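Local coordinates for probable transcriptional regulator, TetR family protein (PDB 3BJB) that probably binds regulatory DNA as a dimeric TetR-family transcription factor, at residues Thr67-Gln77 and Leu116-Ala127; Pro95-Ala106 and Phe142-Ala150. All coordinates share one frame; numbering follows the deposited sequence.

Contact 1 (Thr67-Gln77 and Leu116-Ala127). With SO4 (sulfate ion), chain L.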
loop_
_atom_site.group_PDB
_atom_site.type_symbol
_atom_site.label_atom_id
_atom_site.label_comp_id
_atom_site.label_asym_id
_atom_site.label_seq_id
_atom_site.Cartn_x
_atom_site.Cartn_y
_atom_site.Cartn_z
ATOM N N THR B 67 -4.597 -11.617 10.480
ATOM C CA THR B 67 -4.953 -10.600 9.498
ATOM C C THR B 67 -6.456 -10.272 9.608
ATOM O O THR B 67 -6.857 -9.114 9.410
ATOM C CB THR B 67 -4.517 -10.937 8.023
ATOM O OG1 THR B 67 -5.009 -12.211 7.678
ATOM C CG2 THR B 67 -2.996 -10.990 7.845
ATOM N N HIS B 68 -7.266 -11.261 9.990
ATOM C CA HIS B 68 -8.689 -11.004 10.280
ATOM C C HIS B 68 -8.826 -10.025 11.434
ATOM O O HIS B 68 -9.597 -9.065 11.366
ATOM C CB HIS B 68 -9.457 -12.277 10.695
ATOM C CG HIS B 68 -9.813 -13.198 9.569
ATOM N ND1 HIS B 68 -8.906 -14.078 9.011
ATOM C CD2 HIS B 68 -10.996 -13.425 8.946
ATOM C CE1 HIS B 68 -9.509 -14.786 8.069
ATOM N NE2 HIS B 68 -10.777 -14.411 8.011
ATOM N N LEU B 69 -8.110 -10.308 12.515
ATOM C CA LEU B 69 -8.213 -9.514 13.719
ATOM C C LEU B 69 -7.830 -8.067 13.442
ATOM O O LEU B 69 -8.612 -7.155 13.737
ATOM C CB LEU B 69 -7.381 -10.121 14.832
ATOM C CG LEU B 69 -7.135 -9.290 16.070
ATOM C CD1 LEU B 69 -8.424 -9.173 16.912
ATOM C CD2 LEU B 69 -6.008 -9.973 16.847
ATOM N N PHE B 70 -6.664 -7.845 12.828
ATOM C CA PHE B 70 -6.252 -6.470 12.538
ATOM C C PHE B 70 -7.056 -5.701 11.479
ATOM O O PHE B 70 -7.054 -4.475 11.457
ATOM C CB PHE B 70 -4.763 -6.403 12.315
ATOM C CG PHE B 70 -4.017 -6.607 13.543
ATOM C CD1 PHE B 70 -3.977 -5.616 14.501
ATOM C CD2 PHE B 70 -3.374 -7.822 13.785
ATOM C CE1 PHE B 70 -3.280 -5.818 15.702
ATOM C CE2 PHE B 70 -2.672 -8.027 14.974
ATOM C CZ PHE B 70 -2.639 -7.027 15.931
ATOM N N VAL B 71 -7.780 -6.421 10.643
ATOM C CA VAL B 71 -8.748 -5.809 9.756
ATOM C C VAL B 71 -9.937 -5.320 10.568
ATOM O O VAL B 71 -10.399 -4.200 10.381
ATOM C CB VAL B 71 -9.194 -6.789 8.673
ATOM C CG1 VAL B 71 -10.510 -6.318 8.028
ATOM C CG2 VAL B 71 -8.091 -6.944 7.629
ATOM N N ALA B 72 -10.416 -6.149 11.489
ATOM C CA ALA B 72 -11.466 -5.740 12.423
ATOM C C ALA B 72 -10.992 -4.594 13.322
ATOM O O ALA B 72 -11.801 -3.756 13.700
ATOM C CB ALA B 72 -11.937 -6.922 13.272
ATOM N N VAL B 73 -9.704 -4.563 13.690
ATOM C CA VAL B 73 -9.180 -3.456 14.512
ATOM C C VAL B 73 -9.261 -2.176 13.702
ATOM O O VAL B 73 -9.757 -1.181 14.196
ATOM C CB VAL B 73 -7.734 -3.680 15.047
ATOM C CG1 VAL B 73 -7.087 -2.369 15.433
ATOM C CG2 VAL B 73 -7.728 -4.603 16.249
HETATM N N MSE B 74 -8.790 -2.218 12.457
HETATM C CA MSE B 74 -8.904 -1.112 11.507
HETATM C C MSE B 74 -10.355 -0.563 11.336
HETATM O O MSE B 74 -10.586 0.637 11.409
HETATM C CB MSE B 74 -8.332 -1.566 10.174
HETATM C CG MSE B 74 -8.561 -0.612 9.034
HETATM SE SE MSE B 74 -7.073 0.609 8.742
HETATM C CE MSE B 74 -7.255 1.741 10.325
ATOM N N VAL B 75 -11.318 -1.456 11.118
ATOM C CA VAL B 75 -12.734 -1.100 10.980
ATOM C C VAL B 75 -13.258 -0.374 12.219
ATOM O O VAL B 75 -13.945 0.669 12.101
ATOM C CB VAL B 75 -13.588 -2.361 10.656
ATOM C CG1 VAL B 75 -15.064 -2.154 10.952
ATOM C CG2 VAL B 75 -13.371 -2.782 9.216
ATOM N N ASP B 76 -12.933 -0.911 13.401
ATOM C CA ASP B 76 -13.234 -0.239 14.675
ATOM C C ASP B 76 -12.583 1.151 14.765
ATOM O O ASP B 76 -13.176 2.091 15.297
ATOM C CB ASP B 76 -12.786 -1.106 15.859
ATOM C CG ASP B 76 -12.944 -0.400 17.217
ATOM O OD1 ASP B 76 -14.099 -0.169 17.673
ATOM O OD2 ASP B 76 -11.891 -0.095 17.827
ATOM N N GLN B 77 -11.380 1.282 14.219
ATOM C CA GLN B 77 -10.613 2.524 14.333
ATOM C C GLN B 77 -11.030 3.570 13.322
ATOM O O GLN B 77 -10.869 4.766 13.544
ATOM C CB GLN B 77 -9.121 2.231 14.213
ATOM C CG GLN B 77 -8.592 1.564 15.457
ATOM C CD GLN B 77 -8.227 2.581 16.484
ATOM O OE1 GLN B 77 -7.440 3.503 16.196
ATOM N NE2 GLN B 77 -8.788 2.443 17.691
ATOM N N LEU B 116 1.217 0.401 15.661
ATOM C CA LEU B 116 -0.192 -0.024 15.442
ATOM C C LEU B 116 -0.726 0.209 14.036
ATOM O O LEU B 116 -1.338 -0.660 13.445
ATOM C CB LEU B 116 -1.112 0.710 16.408
ATOM C CG LEU B 116 -2.616 0.485 16.273
ATOM C CD1 LEU B 116 -2.976 -0.979 16.541
ATOM C CD2 LEU B 116 -3.355 1.441 17.254
ATOM N N SER B 117 -0.524 1.407 13.527
ATOM C CA SER B 117 -0.905 1.736 12.152
ATOM C C SER B 117 -0.286 0.846 11.085
ATOM O O SER B 117 -0.976 0.362 10.184
ATOM C CB SER B 117 -0.570 3.197 11.884
ATOM O OG SER B 117 -1.400 3.981 12.743
ATOM N N THR B 118 1.010 0.602 11.208
ATOM C CA THR B 118 1.679 -0.333 10.358
ATOM C C THR B 118 1.005 -1.692 10.398
ATOM O O THR B 118 0.739 -2.278 9.334
ATOM C CB THR B 118 3.104 -0.443 10.823
ATOM O OG1 THR B 118 3.679 0.871 10.829
ATOM C CG2 THR B 118 3.890 -1.360 9.973
ATOM N N ALA B 119 0.683 -2.225 11.571
ATOM C CA ALA B 119 -0.022 -3.506 11.571
ATOM C C ALA B 119 -1.407 -3.465 10.896
ATOM O O ALA B 119 -1.851 -4.479 10.343
ATOM C CB ALA B 119 -0.142 -4.048 12.971
HETATM N N MSE B 120 -2.094 -2.325 10.939
HETATM C CA MSE B 120 -3.422 -2.286 10.361
HETATM C C MSE B 120 -3.356 -2.133 8.866
HETATM O O MSE B 120 -4.098 -2.778 8.145
HETATM C CB MSE B 120 -4.267 -1.171 10.948
HETATM C CG MSE B 120 -4.468 -1.243 12.462
HETATM SE SE MSE B 120 -5.643 0.205 13.115
HETATM C CE MSE B 120 -4.547 1.763 12.690
ATOM N N ILE B 121 -2.488 -1.239 8.420
ATOM C CA ILE B 121 -2.201 -1.018 7.026
ATOM C C ILE B 121 -1.647 -2.318 6.378
ATOM O O ILE B 121 -2.148 -2.772 5.335
ATOM C CB ILE B 121 -1.183 0.141 6.873
ATOM C CG1 ILE B 121 -1.662 1.423 7.593
ATOM C CG2 ILE B 121 -0.765 0.363 5.407
ATOM C CD1 ILE B 121 -2.678 2.247 6.863
ATOM N N GLN B 122 -0.637 -2.944 6.975
ATOM C CA GLN B 122 -0.108 -4.124 6.295
ATOM C C GLN B 122 -1.150 -5.166 6.203
ATOM O O GLN B 122 -1.282 -5.793 5.168
ATOM C CB GLN B 122 1.135 -4.695 6.924
ATOM C CG GLN B 122 2.312 -3.872 6.598
ATOM C CD GLN B 122 3.544 -4.303 7.382
ATOM O OE1 GLN B 122 3.696 -5.495 7.752
ATOM N NE2 GLN B 122 4.444 -3.338 7.635
ATOM N N SER B 123 -1.929 -5.323 7.264
ATOM C CA SER B 123 -3.028 -6.281 7.274
ATOM C C SER B 123 -4.037 -6.053 6.171
ATOM O O SER B 123 -4.450 -6.987 5.533
ATOM C CB SER B 123 -3.712 -6.279 8.634
ATOM O OG SER B 123 -3.063 -7.182 9.500
ATOM N N THR B 124 -4.408 -4.812 5.926
ATOM C CA THR B 124 -5.379 -4.449 4.863
ATOM C C THR B 124 -4.821 -4.559 3.426
ATOM O O THR B 124 -5.559 -4.779 2.467
ATOM C CB THR B 124 -5.919 -3.048 5.169
ATOM O OG1 THR B 124 -6.758 -3.148 6.326
ATOM C CG2 THR B 124 -6.691 -2.448 3.996
ATOM N N SER B 125 -3.504 -4.438 3.302
ATOM C CA SER B 125 -2.819 -4.700 2.046
ATOM C C SER B 125 -2.860 -6.177 1.687
ATOM O O SER B 125 -3.298 -6.514 0.607
ATOM C CB SER B 125 -1.379 -4.215 2.103
ATOM O OG SER B 125 -1.363 -2.816 2.200
ATOM N N THR B 126 -2.422 -7.052 2.579
ATOM C CA THR B 126 -2.386 -8.478 2.281
ATOM C C THR B 126 -3.765 -9.182 2.316
ATOM O O THR B 126 -3.858 -10.331 1.931
ATOM C CB THR B 126 -1.407 -9.253 3.235
ATOM O OG1 THR B 126 -1.912 -9.246 4.580
ATOM C CG2 THR B 126 -0.006 -8.639 3.229
ATOM N N ALA B 127 -4.833 -8.519 2.752
ATOM C CA ALA B 127 -6.075 -9.236 3.054
ATOM C C ALA B 127 -7.002 -9.467 1.879
ATOM O O ALA B 127 -7.826 -8.631 1.560
ATOM C CB ALA B 127 -6.842 -8.552 4.181
HETATM S S SO4 L . -1.210 -14.230 9.420
HETATM O O1 SO4 L . -0.516 -13.199 8.644
HETATM O O2 SO4 L . -2.655 -13.993 9.325
HETATM O O3 SO4 L . -0.874 -15.560 8.890
HETATM O O4 SO4 L . -0.759 -14.164 10.814
#

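Contact 2 (Pro95-Ala106 and Phe142-Ala150)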
loop_
_atom_site.group_PDB
_atom_site.type_symbol
_atom_site.label_atom_id
_atom_site.label_comp_id
_atom_site.label_asym_id
_atom_site.label_seq_id
_atom_site.Cartn_x
_atom_site.Cartn_y
_atom_site.Cartn_z
ATOM N N PRO B 95 -16.565 20.769 -0.568
ATOM C CA PRO B 95 -16.531 19.309 -0.468
ATOM C C PRO B 95 -15.097 18.739 -0.506
ATOM O O PRO B 95 -14.711 17.955 0.381
ATOM C CB PRO B 95 -17.342 18.865 -1.688
ATOM C CG PRO B 95 -18.321 20.016 -1.913
ATOM C CD PRO B 95 -17.551 21.247 -1.567
ATOM N N GLN B 96 -14.301 19.135 -1.500
ATOM C CA GLN B 96 -12.954 18.617 -1.593
ATOM C C GLN B 96 -12.108 19.010 -0.363
ATOM O O GLN B 96 -11.323 18.224 0.160
ATOM C CB GLN B 96 -12.282 18.885 -2.970
ATOM C CG GLN B 96 -12.617 20.140 -3.755
ATOM C CD GLN B 96 -14.061 20.205 -4.242
ATOM O OE1 GLN B 96 -14.877 20.930 -3.673
ATOM N NE2 GLN B 96 -14.375 19.468 -5.296
ATOM N N ASP B 97 -12.362 20.188 0.157
ATOM C CA ASP B 97 -11.788 20.623 1.409
ATOM C C ASP B 97 -12.175 19.781 2.631
ATOM O O ASP B 97 -11.322 19.415 3.466
ATOM C CB ASP B 97 -12.281 22.022 1.665
ATOM C CG ASP B 97 -11.301 22.829 2.397
ATOM O OD1 ASP B 97 -11.472 22.950 3.645
ATOM O OD2 ASP B 97 -10.353 23.316 1.711
ATOM N N ALA B 98 -13.469 19.523 2.769
ATOM C CA ALA B 98 -13.946 18.777 3.901
ATOM C C ALA B 98 -13.275 17.398 3.877
ATOM O O ALA B 98 -12.922 16.834 4.917
ATOM C CB ALA B 98 -15.445 18.664 3.864
ATOM N N VAL B 99 -13.070 16.892 2.675
ATOM C CA VAL B 99 -12.571 15.552 2.490
ATOM C C VAL B 99 -11.086 15.574 2.798
ATOM O O VAL B 99 -10.568 14.747 3.527
ATOM C CB VAL B 99 -12.882 15.034 1.068
ATOM C CG1 VAL B 99 -12.214 13.727 0.844
ATOM C CG2 VAL B 99 -14.411 14.885 0.870
ATOM N N TYR B 100 -10.413 16.582 2.295
ATOM C CA TYR B 100 -9.078 16.869 2.763
ATOM C C TYR B 100 -8.973 16.854 4.289
ATOM O O TYR B 100 -8.042 16.283 4.824
ATOM C CB TYR B 100 -8.615 18.216 2.242
ATOM C CG TYR B 100 -7.240 18.503 2.714
ATOM C CD1 TYR B 100 -6.184 17.651 2.361
ATOM C CD2 TYR B 100 -6.973 19.587 3.547
ATOM C CE1 TYR B 100 -4.906 17.884 2.782
ATOM C CE2 TYR B 100 -5.671 19.838 3.981
ATOM C CZ TYR B 100 -4.641 18.975 3.588
ATOM O OH TYR B 100 -3.343 19.168 4.003
ATOM N N ASN B 101 -9.901 17.496 4.989
ATOM C CA ASN B 101 -9.811 17.597 6.451
ATOM C C ASN B 101 -9.937 16.256 7.182
ATOM O O ASN B 101 -9.345 16.072 8.246
ATOM C CB ASN B 101 -10.825 18.595 7.035
ATOM C CG ASN B 101 -10.515 20.055 6.679
ATOM O OD1 ASN B 101 -11.441 20.845 6.435
ATOM N ND2 ASN B 101 -9.232 20.426 6.657
ATOM N N VAL B 102 -10.727 15.335 6.639
ATOM C CA VAL B 102 -10.839 14.026 7.260
ATOM C C VAL B 102 -9.542 13.228 7.073
ATOM O O VAL B 102 -9.082 12.532 7.995
ATOM C CB VAL B 102 -12.089 13.197 6.757
ATOM C CG1 VAL B 102 -13.272 14.065 6.533
ATOM C CG2 VAL B 102 -11.789 12.405 5.497
ATOM N N LEU B 103 -8.964 13.351 5.879
ATOM C CA LEU B 103 -7.782 12.616 5.520
ATOM C C LEU B 103 -6.632 13.083 6.392
ATOM O O LEU B 103 -5.904 12.244 6.936
ATOM C CB LEU B 103 -7.489 12.745 4.017
ATOM C CG LEU B 103 -7.775 11.536 3.092
ATOM C CD1 LEU B 103 -8.950 10.656 3.541
ATOM C CD2 LEU B 103 -7.974 11.977 1.649
ATOM N N VAL B 104 -6.528 14.406 6.583
ATOM C CA VAL B 104 -5.525 15.026 7.461
ATOM C C VAL B 104 -5.663 14.531 8.909
ATOM O O VAL B 104 -4.666 14.172 9.551
ATOM C CB VAL B 104 -5.607 16.592 7.422
ATOM C CG1 VAL B 104 -4.796 17.242 8.540
ATOM C CG2 VAL B 104 -5.153 17.124 6.058
ATOM N N ARG B 105 -6.893 14.518 9.407
ATOM C CA ARG B 105 -7.191 13.935 10.696
ATOM C C ARG B 105 -6.783 12.471 10.843
ATOM O O ARG B 105 -6.195 12.108 11.844
ATOM C CB ARG B 105 -8.690 14.037 10.965
ATOM C CG ARG B 105 -9.101 13.565 12.339
ATOM C CD ARG B 105 -8.666 14.562 13.374
ATOM N NE ARG B 105 -9.575 15.708 13.387
ATOM C CZ ARG B 105 -10.770 15.712 13.977
ATOM N NH1 ARG B 105 -11.222 14.629 14.623
ATOM N NH2 ARG B 105 -11.508 16.810 13.918
ATOM N N ALA B 106 -7.112 11.630 9.861
ATOM C CA ALA B 106 -6.746 10.221 9.920
ATOM C C ALA B 106 -5.218 10.011 9.823
ATOM O O ALA B 106 -4.630 9.264 10.622
ATOM C CB ALA B 106 -7.459 9.459 8.841
ATOM N N PHE B 142 -14.928 3.962 5.267
ATOM C CA PHE B 142 -14.131 5.116 4.966
ATOM C C PHE B 142 -14.878 6.031 4.035
ATOM O O PHE B 142 -15.296 7.123 4.410
ATOM C CB PHE B 142 -12.801 4.689 4.376
ATOM C CG PHE B 142 -11.696 5.561 4.789
ATOM C CD1 PHE B 142 -10.659 5.851 3.921
ATOM C CD2 PHE B 142 -11.720 6.157 6.045
ATOM C CE1 PHE B 142 -9.616 6.725 4.309
ATOM C CE2 PHE B 142 -10.696 7.046 6.466
ATOM C CZ PHE B 142 -9.630 7.327 5.602
ATOM N N ARG B 143 -15.074 5.552 2.826
ATOM C CA ARG B 143 -15.934 6.166 1.872
ATOM C C ARG B 143 -17.152 6.916 2.485
ATOM O O ARG B 143 -17.482 8.016 2.019
ATOM C CB ARG B 143 -16.379 5.080 0.911
ATOM C CG ARG B 143 -16.938 5.526 -0.412
ATOM C CD ARG B 143 -17.722 4.379 -0.987
ATOM N NE ARG B 143 -18.800 4.037 -0.058
ATOM C CZ ARG B 143 -19.487 2.896 -0.077
ATOM N NH1 ARG B 143 -19.208 1.946 -0.980
ATOM N NH2 ARG B 143 -20.446 2.695 0.827
ATOM N N GLN B 144 -17.823 6.341 3.496
ATOM C CA GLN B 144 -18.969 7.027 4.139
ATOM C C GLN B 144 -18.616 8.183 5.077
ATOM O O GLN B 144 -19.464 9.019 5.367
ATOM C CB GLN B 144 -19.875 6.060 4.905
ATOM C CG GLN B 144 -20.967 5.459 4.079
ATOM C CD GLN B 144 -22.014 6.469 3.630
ATOM O OE1 GLN B 144 -22.830 6.162 2.768
ATOM N NE2 GLN B 144 -22.007 7.668 4.218
ATOM N N ILE B 145 -17.397 8.208 5.600
ATOM C CA ILE B 145 -16.996 9.313 6.454
ATOM C C ILE B 145 -16.744 10.541 5.609
ATOM O O ILE B 145 -17.039 11.667 6.031
ATOM C CB ILE B 145 -15.752 8.986 7.272
ATOM C CG1 ILE B 145 -16.083 7.899 8.296
ATOM C CG2 ILE B 145 -15.186 10.268 7.964
ATOM C CD1 ILE B 145 -14.875 7.410 9.050
HETATM N N MSE B 146 -16.218 10.295 4.414
HETATM C CA MSE B 146 -15.818 11.327 3.476
HETATM C C MSE B 146 -17.047 11.864 2.775
HETATM O O MSE B 146 -17.228 13.080 2.642
HETATM C CB MSE B 146 -14.846 10.756 2.447
HETATM C CG MSE B 146 -13.607 10.088 3.040
HETATM SE SE MSE B 146 -12.465 9.325 1.603
HETATM C CE MSE B 146 -11.261 10.821 1.393
ATOM N N LEU B 147 -17.885 10.942 2.326
ATOM C CA LEU B 147 -19.167 11.290 1.779
ATOM C C LEU B 147 -19.894 12.204 2.755
ATOM O O LEU B 147 -20.335 13.270 2.364
ATOM C CB LEU B 147 -19.969 10.032 1.447
ATOM C CG LEU B 147 -20.236 9.663 -0.025
ATOM C CD1 LEU B 147 -19.568 10.565 -1.090
ATOM C CD2 LEU B 147 -19.945 8.205 -0.310
ATOM N N ASP B 148 -19.925 11.830 4.031
ATOM C CA ASP B 148 -20.630 12.597 5.040
ATOM C C ASP B 148 -19.967 13.943 5.279
ATOM O O ASP B 148 -20.628 14.980 5.362
ATOM C CB ASP B 148 -20.742 11.794 6.335
ATOM C CG ASP B 148 -21.892 10.768 6.306
ATOM O OD1 ASP B 148 -22.739 10.793 5.386
ATOM O OD2 ASP B 148 -21.968 9.931 7.226
ATOM N N ALA B 149 -18.647 13.924 5.373
ATOM C CA ALA B 149 -17.915 15.151 5.599
ATOM C C ALA B 149 -18.158 16.116 4.444
ATOM O O ALA B 149 -18.304 17.310 4.660
ATOM C CB ALA B 149 -16.425 14.876 5.773
ATOM N N ALA B 150 -18.203 15.591 3.224
ATOM C CA ALA B 150 -18.457 16.402 2.038
ATOM C C ALA B 150 -19.910 16.791 2.001
ATOM O O ALA B 150 -20.292 17.700 1.284
ATOM C CB ALA B 150 -18.115 15.630 0.806
#

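Contact 1 (Thr67-Gln77 and Leu116-Ala127)
Met-120 carries CG anti to its carbonyl carbon (chi1 -59°) and bends only at its last torsion, whereas Met-74 swings CG away from the backbone nitrogen and folds at both later torsions. The two selenomethionine side chains thus cross at about a right angle, with Met-74 CE 3.6 Å from Met-120 SE. Met-120 enters helix 66-86 as a knob into a hole formed by Phe-70, Val-73, Met-74 and Gln-77: its SE lies 3.8 Å from Val-73 CG1, and Gln-77 lays its CG against the same selenium at 4.0 Å.

On either side of Met-120 in sequence, the small residues Ala-119 and Ser-123 let the backbones close in. Ser-123 OG comes within 3.4 Å of Phe-70 CB, its hydroxyl turned back onto its own helix in a weak bond to Ala-119 O. The methyl of Ala-119 lies over one face of the Phe-70 ring, CB being 4.4 Å from CD1. Val-71 CG2 reaches Ala-127 CB at 4.0 Å, and Met-74 CG lies across Thr-124 OG1, itself weakly bonded to Met-120 O. At the N-terminal end of segment 67-77, Thr-67 sets CG2 beside Thr-126 OG1, while its backbone N donates to O2 of a sulfate, probably from the crystallisation liquor, at 3.3 Å and 155°. The anion sits near the start of helix 66-86, where the helix dipole would probably favour it.

Ala-35 and Ile-32 of helix 22-37 pack on Phe-70 and Val-73, and Thr-126 meets Gln-122 of the second subunit. The axes of segments 67-77 and 116-126 cross at -114°. This steep, largely apolar crossing, between the helix following the predicted helix-turn-helix and a helix of the C-terminal core, is characteristic of the TetR fold, where it joins the DNA-binding head to the C-terminal domain.

Contact 2 (Pro95-Ala106 and Phe142-Ala150)
Val-102 meets helix 134-150 with both methyls: CG2 lies 3.8 Å from Met-146 CG, and CG1 is turned to the methyl of Ala-149. The split follows from a first torsion of -37°, which places CG2 between the backbone nitrogen and the carbonyl carbon and CG1 anti to the latter. One turn earlier, Ala-98 presses CB to within 3.3 Å of Ala-149 O, and Val-99 sets CG2 at 3.8 Å from Ala-150 CB. Alanines at this end let the backbones converge, so that Pro-95 CA and Ala-150 CA are 4.3 Å apart.

Toward the other end the side chains are larger. The selenomethionine Met-146, bent at its last torsion, directs its CE between Val-99 and Leu-103, although the modelled separations there are too short to be taken literally. Leu-103 CD1 lies 4.0 Å from CZ of Phe-142, whose ring edge meets the Ala-106 methyl, CB being 4.4 Å from CZ.

The axes of segments 95-106 and 142-150 approach to 8.1 Å and cross at 136°, the helices being neighbours in the all-helical C-terminal domain of the TetR fold. An alanine in place of Leu-103 would remove the branch meeting Phe-142 CZ and probably open a gap beside that ring, leaving it less firmly packed.

Beyond this layer, helix 157-179 backs the larger side chains: Leu-166 touches both Leu-103 and Met-146, and the Trp-170 ring meets that of Phe-142. Phe-85 of helix 66-86 packs on Val-102 and Ala-149, and a salt bridge from Asp-97 to Arg-192 ties helix 95-111 to helix 184-198.

Overall arrangement
The segments alternate along the chain: 67-77, 95-106, 116-127, then 142-150, so the two contacts interlock. Their centres lie 20 Å apart and their nearest atoms about 7 Å, without touching. Helices 66-86, 95-111 and 114-126 follow one another, and the long helix 66-86 runs from contact 1 to the neighbourhood of contact 2, where its later turns pack on the second pair. Contact 1, between helix 66-86 and a C-terminal-domain helix, lies nearer the centre of the chain, beside helix 22-37, while contact 2 lies wholly within the C-terminal domain. Helix 66-86 could therefore relay changes between the two regions, as in ligand-controlled relatives of the TetR family.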